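Long-range contacts in universal stress protein A-like protein (Arabidopsis thaliana, PDB 2GM3), which binds AMP and belongs to the universal stress protein family, though its cellular role is not established: residues T6-V12 and F46-H52; D19-P23 and K84-L88; C117-K121 and H153-P157. One frame throughout, in Å; residues are numbered along the deposited sequence.

Interaction 1 (T6-V12 and F46-H52). With AMP (adenosine monophosphate), chain G.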
ATOM      1  N   THR A   6       6.448   7.417  11.110  1.00 57.14           N
ATOM      2  CA  THR A   6       6.333   6.351  10.149  1.00 57.06           C
ATOM      3  C   THR A   6       7.162   6.692   8.933  1.00 57.69           C
ATOM      4  O   THR A   6       7.003   7.771   8.342  1.00 57.81           O
ATOM      5  CB  THR A   6       4.880   6.109   9.808  1.00 56.95           C
ATOM      6  OG1 THR A   6       4.251   5.497  10.935  1.00 56.33           O
ATOM      7  CG2 THR A   6       4.752   5.197   8.616  1.00 56.18           C
ATOM      8  N   LYS A   7       8.065   5.788   8.567  1.00 58.16           N
ATOM      9  CA  LYS A   7       8.909   6.017   7.377  1.00 59.04           C
ATOM     10  C   LYS A   7       8.203   5.504   6.149  1.00 58.85           C
ATOM     11  O   LYS A   7       7.965   4.317   5.993  1.00 59.59           O
ATOM     12  CB  LYS A   7      10.307   5.383   7.493  1.00 58.95           C
ATOM     13  CG  LYS A   7      11.128   5.795   8.742  1.00 59.17           C
ATOM     14  CD  LYS A   7      12.291   4.822   8.937  1.00 60.60           C
ATOM     15  CE  LYS A   7      12.503   4.471  10.421  1.00 64.18           C
ATOM     16  NZ  LYS A   7      12.915   3.026  10.612  1.00 63.84           N
ATOM     17  N   VAL A   8       7.869   6.425   5.271  1.00 58.84           N
ATOM     18  CA  VAL A   8       7.186   6.115   4.054  1.00 58.86           C
ATOM     19  C   VAL A   8       8.172   6.246   2.891  1.00 59.12           C
ATOM     20  O   VAL A   8       8.564   7.365   2.531  1.00 58.99           O
ATOM     21  CB  VAL A   8       6.046   7.109   3.855  1.00 58.65           C
ATOM     22  CG1 VAL A   8       5.183   6.712   2.647  1.00 57.77           C
ATOM     23  CG2 VAL A   8       5.215   7.207   5.118  1.00 58.79           C
HETATM   24  N   MSE A   9       8.547   5.109   2.291  1.00 59.13           N
HETATM   25  CA  MSE A   9       9.390   5.139   1.086  1.00 59.73           C
HETATM   26  C   MSE A   9       8.524   5.339  -0.144  1.00 58.42           C
HETATM   27  O   MSE A   9       7.542   4.622  -0.315  1.00 58.97           O
HETATM   28  CB  MSE A   9      10.184   3.853   0.937  1.00 59.55           C
HETATM   29  CG  MSE A   9      11.228   3.987  -0.185  1.00 61.63           C
HETATM   30 SE   MSE A   9      12.531   2.580  -0.162  1.00 64.50          SE
HETATM   31  CE  MSE A   9      12.119   1.902  -1.770  1.00 61.90           C
ATOM     32  N   VAL A  10       8.870   6.315  -0.974  1.00 57.37           N
ATOM     33  CA  VAL A  10       8.058   6.659  -2.153  1.00 56.78           C
ATOM     34  C   VAL A  10       8.955   6.552  -3.359  1.00 56.60           C
ATOM     35  O   VAL A  10       9.940   7.253  -3.443  1.00 56.66           O
ATOM     36  CB  VAL A  10       7.485   8.072  -2.067  1.00 56.11           C
ATOM     37  CG1 VAL A  10       6.675   8.379  -3.299  1.00 57.21           C
ATOM     38  CG2 VAL A  10       6.607   8.245  -0.820  1.00 55.79           C
ATOM     39  N   ALA A  11       8.627   5.647  -4.272  1.00 56.24           N
ATOM     40  CA  ALA A  11       9.441   5.365  -5.415  1.00 55.79           C
ATOM     41  C   ALA A  11       8.990   6.323  -6.515  1.00 55.98           C
ATOM     42  O   ALA A  11       7.834   6.276  -6.953  1.00 55.87           O
ATOM     43  CB  ALA A  11       9.236   3.918  -5.827  1.00 55.58           C
ATOM     44  N   VAL A  12       9.894   7.192  -6.965  1.00 55.65           N
ATOM     45  CA  VAL A  12       9.541   8.243  -7.926  1.00 55.42           C
ATOM     46  C   VAL A  12      10.357   8.113  -9.199  1.00 55.87           C
ATOM     47  O   VAL A  12      11.555   7.768  -9.177  1.00 56.20           O
ATOM     48  CB  VAL A  12       9.682   9.671  -7.325  1.00 56.60           C
ATOM     49  CG1 VAL A  12       8.808   9.838  -6.049  1.00 56.49           C
ATOM     50  CG2 VAL A  12      11.105  10.010  -7.005  1.00 55.18           C
ATOM     51  N   PHE A  46       5.002  11.366  10.157  1.00 58.93           N
ATOM     52  CA  PHE A  46       5.524  10.677   8.982  1.00 58.93           C
ATOM     53  C   PHE A  46       6.829  11.290   8.482  1.00 59.20           C
ATOM     54  O   PHE A  46       7.034  12.498   8.585  1.00 59.57           O
ATOM     55  CB  PHE A  46       4.472  10.685   7.856  1.00 58.48           C
ATOM     56  CG  PHE A  46       3.227   9.930   8.211  1.00 58.09           C
ATOM     57  CD1 PHE A  46       2.197  10.552   8.915  1.00 57.66           C
ATOM     58  CD2 PHE A  46       3.108   8.593   7.889  1.00 55.67           C
ATOM     59  CE1 PHE A  46       1.069   9.849   9.270  1.00 56.93           C
ATOM     60  CE2 PHE A  46       1.997   7.882   8.240  1.00 57.25           C
ATOM     61  CZ  PHE A  46       0.957   8.502   8.927  1.00 56.97           C
ATOM     62  N   LYS A  47       7.684  10.447   7.920  1.00 59.27           N
ATOM     63  CA  LYS A  47       8.890  10.879   7.238  1.00 59.30           C
ATOM     64  C   LYS A  47       8.921  10.239   5.842  1.00 59.11           C
ATOM     65  O   LYS A  47       8.749   9.040   5.696  1.00 59.17           O
ATOM     66  CB  LYS A  47      10.117  10.464   8.065  1.00 59.26           C
ATOM     67  CG  LYS A  47      11.435  10.835   7.424  1.00 61.19           C
ATOM     68  CD  LYS A  47      12.613  10.661   8.347  1.00 63.89           C
ATOM     69  CE  LYS A  47      13.891  11.042   7.611  1.00 64.98           C
ATOM     70  NZ  LYS A  47      14.953  11.549   8.556  1.00 66.66           N
ATOM     71  N   ILE A  48       9.123  11.043   4.816  1.00 58.90           N
ATOM     72  CA  ILE A  48       9.067  10.544   3.467  1.00 58.83           C
ATOM     73  C   ILE A  48      10.483  10.241   2.973  1.00 59.23           C
ATOM     74  O   ILE A  48      11.393  11.080   3.086  1.00 59.22           O
ATOM     75  CB  ILE A  48       8.402  11.549   2.573  1.00 58.44           C
ATOM     76  CG1 ILE A  48       7.040  11.943   3.170  1.00 59.57           C
ATOM     77  CG2 ILE A  48       8.291  11.021   1.156  1.00 58.38           C
ATOM     78  CD1 ILE A  48       6.002  10.808   3.419  1.00 57.88           C
ATOM     79  N   LEU A  49      10.677   9.028   2.467  1.00 58.72           N
ATOM     80  CA  LEU A  49      11.967   8.629   1.918  1.00 58.47           C
ATOM     81  C   LEU A  49      11.779   8.497   0.395  1.00 58.28           C
ATOM     82  O   LEU A  49      11.094   7.617  -0.059  1.00 58.84           O
ATOM     83  CB  LEU A  49      12.459   7.322   2.565  1.00 57.71           C
ATOM     84  CG  LEU A  49      12.510   7.338   4.078  1.00 57.82           C
ATOM     85  CD1 LEU A  49      12.708   5.959   4.598  1.00 58.79           C
ATOM     86  CD2 LEU A  49      13.632   8.229   4.585  1.00 58.98           C
ATOM     87  N   LEU A  50      12.343   9.427  -0.362  1.00 57.66           N
ATOM     88  CA  LEU A  50      12.124   9.486  -1.788  1.00 56.92           C
ATOM     89  C   LEU A  50      13.244   8.793  -2.510  1.00 56.64           C
ATOM     90  O   LEU A  50      14.391   9.203  -2.408  1.00 57.04           O
ATOM     91  CB  LEU A  50      12.050  10.925  -2.242  1.00 56.55           C
ATOM     92  CG  LEU A  50      10.901  11.779  -1.727  1.00 57.84           C
ATOM     93  CD1 LEU A  50      11.303  13.198  -1.764  1.00 56.24           C
ATOM     94  CD2 LEU A  50       9.605  11.521  -2.633  1.00 58.02           C
ATOM     95  N   LEU A  51      12.920   7.714  -3.216  1.00 56.20           N
ATOM     96  CA  LEU A  51      13.924   7.006  -3.961  1.00 55.41           C
ATOM     97  C   LEU A  51      13.649   7.057  -5.471  1.00 55.62           C
ATOM     98  O   LEU A  51      12.544   6.716  -5.930  1.00 55.56           O
ATOM     99  CB  LEU A  51      14.020   5.581  -3.471  1.00 54.31           C
ATOM    100  CG  LEU A  51      14.766   4.618  -4.390  1.00 54.72           C
ATOM    101  CD1 LEU A  51      16.274   4.799  -4.358  1.00 52.05           C
ATOM    102  CD2 LEU A  51      14.398   3.195  -3.981  1.00 55.25           C
ATOM    103  N   HIS A  52      14.676   7.464  -6.224  1.00 55.01           N
ATOM    104  CA  HIS A  52      14.654   7.363  -7.675  1.00 54.51           C
ATOM    105  C   HIS A  52      15.657   6.349  -8.117  1.00 54.36           C
ATOM    106  O   HIS A  52      16.825   6.398  -7.727  1.00 54.99           O
ATOM    107  CB  HIS A  52      14.992   8.696  -8.338  1.00 54.14           C
ATOM    108  CG  HIS A  52      15.090   8.598  -9.821  1.00 54.34           C
ATOM    109  ND1 HIS A  52      13.996   8.351 -10.622  1.00 52.95           N
ATOM    110  CD2 HIS A  52      16.154   8.700 -10.656  1.00 54.13           C
ATOM    111  CE1 HIS A  52      14.376   8.319 -11.889  1.00 49.65           C
ATOM    112  NE2 HIS A  52      15.676   8.550 -11.938  1.00 53.41           N
TER
HETATM  113  P   AMP G 176       4.278   0.366 -12.953  1.00 36.27           P
HETATM  114  O1P AMP G 176       5.495   0.216 -13.674  1.00 39.56           O
HETATM  115  O2P AMP G 176       3.231   1.141 -13.661  1.00 34.63           O
HETATM  116  O3P AMP G 176       3.719  -0.817 -12.322  1.00 32.77           O
HETATM  117  O5' AMP G 176       4.566   1.281 -11.682  1.00 34.90           O
HETATM  118  C5' AMP G 176       4.963   2.623 -11.854  1.00 31.51           C
HETATM  119  C4' AMP G 176       5.580   3.036 -10.544  1.00 33.03           C
HETATM  120  O4' AMP G 176       6.839   2.326 -10.288  1.00 35.15           O
HETATM  121  C3' AMP G 176       5.936   4.495 -10.503  1.00 33.38           C
HETATM  122  O3' AMP G 176       4.733   5.236 -10.146  1.00 31.87           O
HETATM  123  C2' AMP G 176       6.951   4.513  -9.370  1.00 33.90           C
HETATM  124  O2' AMP G 176       6.249   4.566  -8.128  1.00 31.27           O
HETATM  125  C1' AMP G 176       7.674   3.180  -9.521  1.00 33.28           C
HETATM  126  N9  AMP G 176       8.831   3.373 -10.418  1.00 36.36           N
HETATM  127  C8  AMP G 176       8.907   3.131 -11.747  1.00 34.22           C
HETATM  128  N7  AMP G 176      10.140   3.446 -12.182  1.00 33.75           N
HETATM  129  C5  AMP G 176      10.858   3.847 -11.126  1.00 36.14           C
HETATM  130  C6  AMP G 176      12.174   4.275 -10.926  1.00 33.50           C
HETATM  131  N6  AMP G 176      13.054   4.368 -11.906  1.00 33.23           N
HETATM  132  N1  AMP G 176      12.549   4.617  -9.700  1.00 33.41           N
HETATM  133  C2  AMP G 176      11.735   4.571  -8.665  1.00 34.77           C
HETATM  134  N3  AMP G 176      10.480   4.166  -8.797  1.00 37.48           N
HETATM  135  C4  AMP G 176      10.021   3.799 -10.010  1.00 36.75           C

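Interaction 2 (D19-P23 and K84-L88)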
ATOM      1  N   ASP A  19       6.986  16.585 -20.699  1.00 70.29           N
ATOM      2  CA  ASP A  19       8.336  17.113 -20.798  1.00 70.48           C
ATOM      3  C   ASP A  19       9.123  17.026 -19.466  1.00 70.44           C
ATOM      4  O   ASP A  19       8.576  17.005 -18.361  1.00 70.32           O
ATOM      5  CB  ASP A  19       8.353  18.521 -21.404  1.00 70.52           C
ATOM      6  CG  ASP A  19       8.574  18.498 -22.916  1.00 72.23           C
ATOM      7  OD1 ASP A  19       8.904  17.410 -23.443  1.00 73.70           O
ATOM      8  OD2 ASP A  19       8.430  19.555 -23.587  1.00 71.93           O
ATOM      9  N   TYR A  20      10.428  16.937 -19.615  1.00 70.40           N
ATOM     10  CA  TYR A  20      11.345  16.841 -18.512  1.00 70.06           C
ATOM     11  C   TYR A  20      11.448  18.239 -17.862  1.00 69.02           C
ATOM     12  O   TYR A  20      11.283  19.270 -18.546  1.00 68.45           O
ATOM     13  CB  TYR A  20      12.661  16.256 -19.124  1.00 71.37           C
ATOM     14  CG  TYR A  20      13.951  17.055 -19.021  1.00 72.77           C
ATOM     15  CD1 TYR A  20      14.155  18.171 -19.810  1.00 73.24           C
ATOM     16  CD2 TYR A  20      14.994  16.653 -18.158  1.00 74.46           C
ATOM     17  CE1 TYR A  20      15.334  18.907 -19.726  1.00 74.25           C
ATOM     18  CE2 TYR A  20      16.193  17.381 -18.063  1.00 72.59           C
ATOM     19  CZ  TYR A  20      16.346  18.510 -18.845  1.00 73.93           C
ATOM     20  OH  TYR A  20      17.519  19.264 -18.808  1.00 74.47           O
ATOM     21  N   PRO A  21      11.726  18.273 -16.552  1.00 68.02           N
ATOM     22  CA  PRO A  21      11.905  17.139 -15.649  1.00 67.12           C
ATOM     23  C   PRO A  21      10.719  16.658 -14.780  1.00 65.83           C
ATOM     24  O   PRO A  21      10.901  16.275 -13.604  1.00 65.54           O
ATOM     25  CB  PRO A  21      13.164  17.544 -14.846  1.00 67.52           C
ATOM     26  CG  PRO A  21      13.438  19.051 -15.248  1.00 68.57           C
ATOM     27  CD  PRO A  21      12.172  19.517 -15.919  1.00 68.78           C
ATOM     28  N   ASN A  22       9.539  16.611 -15.395  1.00 64.25           N
ATOM     29  CA  ASN A  22       8.330  16.195 -14.707  1.00 62.64           C
ATOM     30  C   ASN A  22       8.378  14.786 -14.172  1.00 61.58           C
ATOM     31  O   ASN A  22       8.897  13.886 -14.856  1.00 61.56           O
ATOM     32  CB  ASN A  22       7.172  16.359 -15.646  1.00 62.61           C
ATOM     33  CG  ASN A  22       7.035  17.754 -16.052  1.00 62.13           C
ATOM     34  OD1 ASN A  22       7.100  18.633 -15.210  1.00 64.14           O
ATOM     35  ND2 ASN A  22       6.928  17.998 -17.340  1.00 62.06           N
ATOM     36  N   PRO A  23       7.834  14.581 -12.949  1.00 60.19           N
ATOM     37  CA  PRO A  23       7.610  13.212 -12.427  1.00 58.99           C
ATOM     38  C   PRO A  23       6.578  12.486 -13.273  1.00 57.78           C
ATOM     39  O   PRO A  23       5.767  13.119 -13.934  1.00 57.30           O
ATOM     40  CB  PRO A  23       7.001  13.465 -11.057  1.00 59.67           C
ATOM     41  CG  PRO A  23       6.341  14.885 -11.204  1.00 59.82           C
ATOM     42  CD  PRO A  23       7.368  15.621 -12.015  1.00 59.40           C
ATOM     43  N   LYS A  84      18.104  14.263 -14.792  1.00 58.23           N
ATOM     44  CA  LYS A  84      16.686  13.893 -14.733  1.00 59.52           C
ATOM     45  C   LYS A  84      16.390  13.373 -13.340  1.00 60.04           C
ATOM     46  O   LYS A  84      15.398  13.736 -12.738  1.00 60.21           O
ATOM     47  CB  LYS A  84      16.314  12.872 -15.821  1.00 59.76           C
ATOM     48  CG  LYS A  84      15.657  13.529 -17.059  1.00 62.36           C
ATOM     49  CD  LYS A  84      16.178  13.007 -18.422  1.00 64.35           C
ATOM     50  CE  LYS A  84      15.132  13.236 -19.529  1.00 63.11           C
ATOM     51  NZ  LYS A  84      15.637  13.315 -20.961  1.00 64.41           N
ATOM     52  N   GLY A  85      17.317  12.600 -12.790  1.00 61.56           N
ATOM     53  CA  GLY A  85      17.152  12.104 -11.442  1.00 61.10           C
ATOM     54  C   GLY A  85      17.056  13.177 -10.356  1.00 60.84           C
ATOM     55  O   GLY A  85      16.108  13.164  -9.537  1.00 60.59           O
ATOM     56  N   LEU A  86      18.042  14.071 -10.319  1.00 59.50           N
ATOM     57  CA  LEU A  86      18.131  15.060  -9.259  1.00 59.08           C
ATOM     58  C   LEU A  86      16.939  16.034  -9.315  1.00 58.72           C
ATOM     59  O   LEU A  86      16.344  16.342  -8.296  1.00 58.13           O
ATOM     60  CB  LEU A  86      19.498  15.811  -9.309  1.00 58.25           C
ATOM     61  CG  LEU A  86      20.752  14.969  -9.051  1.00 57.93           C
ATOM     62  CD1 LEU A  86      22.047  15.726  -9.295  1.00 58.13           C
ATOM     63  CD2 LEU A  86      20.761  14.420  -7.632  1.00 57.89           C
ATOM     64  N   HIS A  87      16.598  16.493 -10.517  1.00 58.59           N
ATOM     65  CA  HIS A  87      15.480  17.431 -10.727  1.00 59.27           C
ATOM     66  C   HIS A  87      14.181  16.817 -10.204  1.00 59.28           C
ATOM     67  O   HIS A  87      13.314  17.471  -9.652  1.00 58.99           O
ATOM     68  CB  HIS A  87      15.262  17.687 -12.223  1.00 59.09           C
ATOM     69  CG  HIS A  87      16.110  18.776 -12.802  1.00 60.05           C
ATOM     70  ND1 HIS A  87      16.248  20.015 -12.212  1.00 62.11           N
ATOM     71  CD2 HIS A  87      16.827  18.828 -13.951  1.00 61.60           C
ATOM     72  CE1 HIS A  87      17.031  20.776 -12.962  1.00 62.05           C
ATOM     73  NE2 HIS A  87      17.384  20.083 -14.030  1.00 61.60           N
ATOM     74  N   LEU A  88      14.076  15.523 -10.408  1.00 59.20           N
ATOM     75  CA  LEU A  88      12.970  14.762  -9.946  1.00 59.95           C
ATOM     76  C   LEU A  88      12.867  14.790  -8.410  1.00 60.17           C
ATOM     77  O   LEU A  88      11.797  15.088  -7.849  1.00 60.80           O
ATOM     78  CB  LEU A  88      13.164  13.338 -10.435  1.00 60.31           C
ATOM     79  CG  LEU A  88      11.999  12.391 -10.570  1.00 62.29           C
ATOM     80  CD1 LEU A  88      10.861  13.096 -11.304  1.00 63.49           C
ATOM     81  CD2 LEU A  88      12.512  11.239 -11.380  1.00 61.45           C
TER

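Interaction 3 (C117-K121 and H153-P157)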
ATOM      1  N   CYS A 117      13.421  -2.893  -4.174  1.00 59.85           N
ATOM      2  CA  CYS A 117      13.399  -3.973  -3.207  1.00 60.78           C
ATOM      3  C   CYS A 117      14.671  -4.074  -2.384  1.00 60.56           C
ATOM      4  O   CYS A 117      14.612  -4.373  -1.192  1.00 60.77           O
ATOM      5  CB  CYS A 117      13.077  -5.321  -3.880  1.00 60.61           C
ATOM      6  SG  CYS A 117      11.350  -5.398  -4.398  1.00 64.56           S
ATOM      7  N   GLN A 118      15.822  -3.849  -3.003  1.00 60.55           N
ATOM      8  CA  GLN A 118      17.080  -3.867  -2.248  1.00 60.85           C
ATOM      9  C   GLN A 118      17.072  -2.714  -1.247  1.00 60.35           C
ATOM     10  O   GLN A 118      17.500  -2.855  -0.105  1.00 60.27           O
ATOM     11  CB  GLN A 118      18.290  -3.726  -3.158  1.00 60.51           C
ATOM     12  CG  GLN A 118      18.593  -4.935  -4.035  1.00 61.88           C
ATOM     13  CD  GLN A 118      19.761  -4.625  -4.983  1.00 62.97           C
ATOM     14  OE1 GLN A 118      19.657  -3.752  -5.850  1.00 65.81           O
ATOM     15  NE2 GLN A 118      20.886  -5.311  -4.793  1.00 65.08           N
ATOM     16  N   GLU A 119      16.522  -1.587  -1.667  1.00 60.29           N
ATOM     17  CA  GLU A 119      16.502  -0.403  -0.827  1.00 60.13           C
ATOM     18  C   GLU A 119      15.544  -0.565   0.345  1.00 60.04           C
ATOM     19  O   GLU A 119      15.868  -0.173   1.486  1.00 60.19           O
ATOM     20  CB  GLU A 119      16.232   0.844  -1.656  1.00 59.66           C
ATOM     21  CG  GLU A 119      17.428   1.217  -2.548  1.00 60.26           C
ATOM     22  CD  GLU A 119      18.555   1.871  -1.755  1.00 61.66           C
ATOM     23  OE1 GLU A 119      19.583   1.193  -1.469  1.00 63.52           O
ATOM     24  OE2 GLU A 119      18.401   3.053  -1.375  1.00 60.50           O
ATOM     25  N   VAL A 120      14.410  -1.217   0.091  1.00 59.74           N
ATOM     26  CA  VAL A 120      13.494  -1.574   1.177  1.00 59.08           C
ATOM     27  C   VAL A 120      14.188  -2.359   2.261  1.00 59.42           C
ATOM     28  O   VAL A 120      14.054  -2.024   3.435  1.00 59.72           O
ATOM     29  CB  VAL A 120      12.235  -2.312   0.662  1.00 59.42           C
ATOM     30  CG1 VAL A 120      11.485  -2.964   1.826  1.00 57.40           C
ATOM     31  CG2 VAL A 120      11.346  -1.335  -0.139  1.00 56.83           C
ATOM     32  N   LYS A 121      14.940  -3.386   1.890  1.00 59.57           N
ATOM     33  CA  LYS A 121      15.624  -4.144   2.923  1.00 60.35           C
ATOM     34  C   LYS A 121      16.845  -3.480   3.567  1.00 60.14           C
ATOM     35  O   LYS A 121      17.251  -3.874   4.653  1.00 60.07           O
ATOM     36  CB  LYS A 121      15.855  -5.628   2.566  1.00 61.08           C
ATOM     37  CG  LYS A 121      16.332  -5.962   1.159  1.00 62.68           C
ATOM     38  CD  LYS A 121      15.621  -7.265   0.690  1.00 64.31           C
ATOM     39  CE  LYS A 121      16.542  -8.167  -0.116  1.00 64.93           C
ATOM     40  NZ  LYS A 121      17.609  -8.739   0.772  1.00 66.80           N
ATOM     41  N   HIS A 153       7.423  -8.663  -3.945  1.00 56.65           N
ATOM     42  CA  HIS A 153       8.726  -8.964  -3.375  1.00 56.99           C
ATOM     43  C   HIS A 153       9.209  -8.080  -2.231  1.00 57.07           C
ATOM     44  O   HIS A 153       9.971  -8.530  -1.391  1.00 57.11           O
ATOM     45  CB  HIS A 153       9.785  -9.030  -4.476  1.00 57.28           C
ATOM     46  CG  HIS A 153       9.674 -10.245  -5.346  1.00 56.93           C
ATOM     47  ND1 HIS A 153       9.889 -11.528  -4.876  1.00 57.41           N
ATOM     48  CD2 HIS A 153       9.397 -10.371  -6.665  1.00 55.75           C
ATOM     49  CE1 HIS A 153       9.734 -12.389  -5.865  1.00 55.79           C
ATOM     50  NE2 HIS A 153       9.428 -11.711  -6.960  1.00 56.68           N
ATOM     51  N   ALA A 154       8.776  -6.829  -2.184  1.00 57.72           N
ATOM     52  CA  ALA A 154       9.286  -5.934  -1.148  1.00 58.19           C
ATOM     53  C   ALA A 154       9.038  -6.483   0.259  1.00 58.62           C
ATOM     54  O   ALA A 154       8.021  -7.114   0.521  1.00 59.77           O
ATOM     55  CB  ALA A 154       8.757  -4.543  -1.311  1.00 58.18           C
ATOM     56  N   GLU A 155       9.999  -6.300   1.148  1.00 58.85           N
ATOM     57  CA  GLU A 155       9.913  -6.874   2.492  1.00 58.96           C
ATOM     58  C   GLU A 155       9.396  -5.812   3.461  1.00 59.08           C
ATOM     59  O   GLU A 155       9.910  -5.635   4.574  1.00 59.75           O
ATOM     60  CB  GLU A 155      11.258  -7.455   2.930  1.00 58.94           C
ATOM     61  CG  GLU A 155      11.821  -8.482   1.951  1.00 59.59           C
ATOM     62  CD  GLU A 155      13.074  -9.152   2.449  1.00 62.82           C
ATOM     63  OE1 GLU A 155      13.895  -8.483   3.130  1.00 65.43           O
ATOM     64  OE2 GLU A 155      13.260 -10.350   2.141  1.00 63.94           O
ATOM     65  N   CYS A 156       8.383  -5.088   2.996  1.00 58.35           N
ATOM     66  CA  CYS A 156       7.611  -4.200   3.821  1.00 58.17           C
ATOM     67  C   CYS A 156       6.233  -4.090   3.161  1.00 57.43           C
ATOM     68  O   CYS A 156       6.074  -4.498   2.016  1.00 57.21           O
ATOM     69  CB  CYS A 156       8.279  -2.827   3.865  1.00 57.10           C
ATOM     70  SG  CYS A 156       8.210  -2.039   2.303  1.00 60.21           S
ATOM     71  N   PRO A 157       5.239  -3.543   3.877  1.00 57.00           N
ATOM     72  CA  PRO A 157       3.949  -3.187   3.263  1.00 56.60           C
ATOM     73  C   PRO A 157       4.103  -2.321   2.024  1.00 56.46           C
ATOM     74  O   PRO A 157       4.957  -1.429   1.980  1.00 56.71           O
ATOM     75  CB  PRO A 157       3.261  -2.372   4.353  1.00 56.70           C
ATOM     76  CG  PRO A 157       3.792  -3.017   5.645  1.00 57.93           C
ATOM     77  CD  PRO A 157       5.251  -3.293   5.332  1.00 56.81           C
TER

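Interaction 1 (T6-V12 and F46-H52)
Val-8 overlaps two side chains of the neighbouring strand at once, its CG2 lying 3.7 Å from Phe-46 CD2, at the ring edge, and its CB 3.7 Å from Ile-48 CD1. Val-10 continues this apolar face against Ile-48 and Leu-50; beta-branched and leucine side chains suit a strand buried beneath helix 81-99, where Leu-50 meets Phe-92. On the other face the selenomethionine Met-9 reaches with CE to 3.4 Å from Leu-51 CD2. The strands run parallel in the core of a Rossmann-like alpha/beta fold, joined through helix 25-39 as a beta-alpha-beta unit. Their hydrogen bonds alternate, from Lys-47 N to Thr-6 O (2.8 Å) and Val-8 N to Lys-47 O (2.8 Å), as far as Val-12 N to Leu-51 O (2.9 Å). Beyond this pattern, His-52 ND1 donates to Val-12 O at 2.9 Å, linking the two chain segments near the C-terminal edge of the sheet, where the nucleotide binds. Ala-11 O accepts a 2.6 Å hydrogen bond from the ribose O2' of AMP, and Val-12 O lies 3.2 Å from adenine C2.

Interaction 2 (D19-P23 and K84-L88)
The contact is made by van der Waals packing and a CH-pi interaction, and no hydrogen bond crosses it. Leu-88 CD1 comes within 3.4 Å of Pro-23 CA and 3.9 Å of Pro-23 CB, and also lies 3.9 Å from Pro-21 O. Leucine suits the buried position 88 because its branched apolar end fills the space beside the Pro-23 ring. Pro-21 CB in turn sits 3.4 Å from His-87 CB. The loop 19-23 follows the first strand of the alpha/beta fold and leads into helix 25-39, so the contact ties that crossover connection to helix 81-99. Ring contacts come next: Pro-21 CG lies over one face of the His-87 imidazole, 3.9 Å from its centroid, in a CH-pi interaction. The peptide bond before Pro-21 is cis, a form proline tolerates far better than other residues, and it bends the chain sharply between Tyr-20 and the proline ring. Tyr-20 meets the aliphatic part of Lys-84, whose CG is 3.4 Å from Tyr-20 CD2 at the edge of the phenol ring. The polar ends look outside the pair, Tyr-20 OH bonding to Arg-78 O and Lys-84 NZ more weakly to Gln-79 O.

Interaction 3 (C117-K121 and H153-P157)
His-153, at the end of helix 146-153, begins the contact with its CB, 4.0 Å from Cys-117 SG; the imidazole itself leads away from helix 112-123 and meets the ring of Phe-149. At Ala-154 the chain leaves helical geometry. Its N is 3.7 Å from Cys-117 SG, and its CB lies 4.1 Å from that sulfur and 4.3 Å from Val-120 CG2. A methyl group suits this spot, since the backbones pass closely here, with the CA atoms of Cys-117 and Ala-154 5.0 Å apart. Glu-155 presents its N to Val-120 CG1 at 3.7 Å, while its exposed side chain runs beside Lys-121, Glu-155 OE1 reaching 3.2 Å from Lys-121 CD. Lys-121 NZ is 4.4 Å from Glu-155 OE1, so the opposite charges are near each other but too far apart for a salt bridge. Cys-156 then turns inward and places SG 3.4 Å from Val-120 CG1, with Leu-128 of strand 127-132 also against both side chains. Pro-157 no longer reaches the helix; it leads into strand 158-162, an outer strand of the parallel sheet within this chain, and packs on Trp-33 of the second subunit. The turn between the last helix and strand of the alpha/beta fold thus meets helix 112-123 largely through small apolar and sulfur-bearing side chains. With no hydrogen bond or salt bridge between the two segments, their contact rests on van der Waals fit, and the Lys-121 and Glu-155 charges add at most a weak attraction.

In the fold
Interaction 1 lies in the sheet, and the other two reach it from different helices. Interaction 2, its centre about 17 Å away, meets it through Leu-88 CD2, 3.3 Å from His-52 ND1. Interaction 3, about 12 Å away between centres, meets it where Val-120 CG2 approaches Met-9 CE at 3.7 Å. Interactions 2 and 3 do not touch: their nearest atoms are about 13 Å apart, and they lie on opposite sides of the chain's centre. AMP contacts interaction 1 directly, while the side chains of Leu-88 and Val-120 stay about 7 and 10 Å from it. Ser-26, Val-53, Gly-131, Arg-133 and Ser-147 supply further hydrogen bonds to the nucleotide.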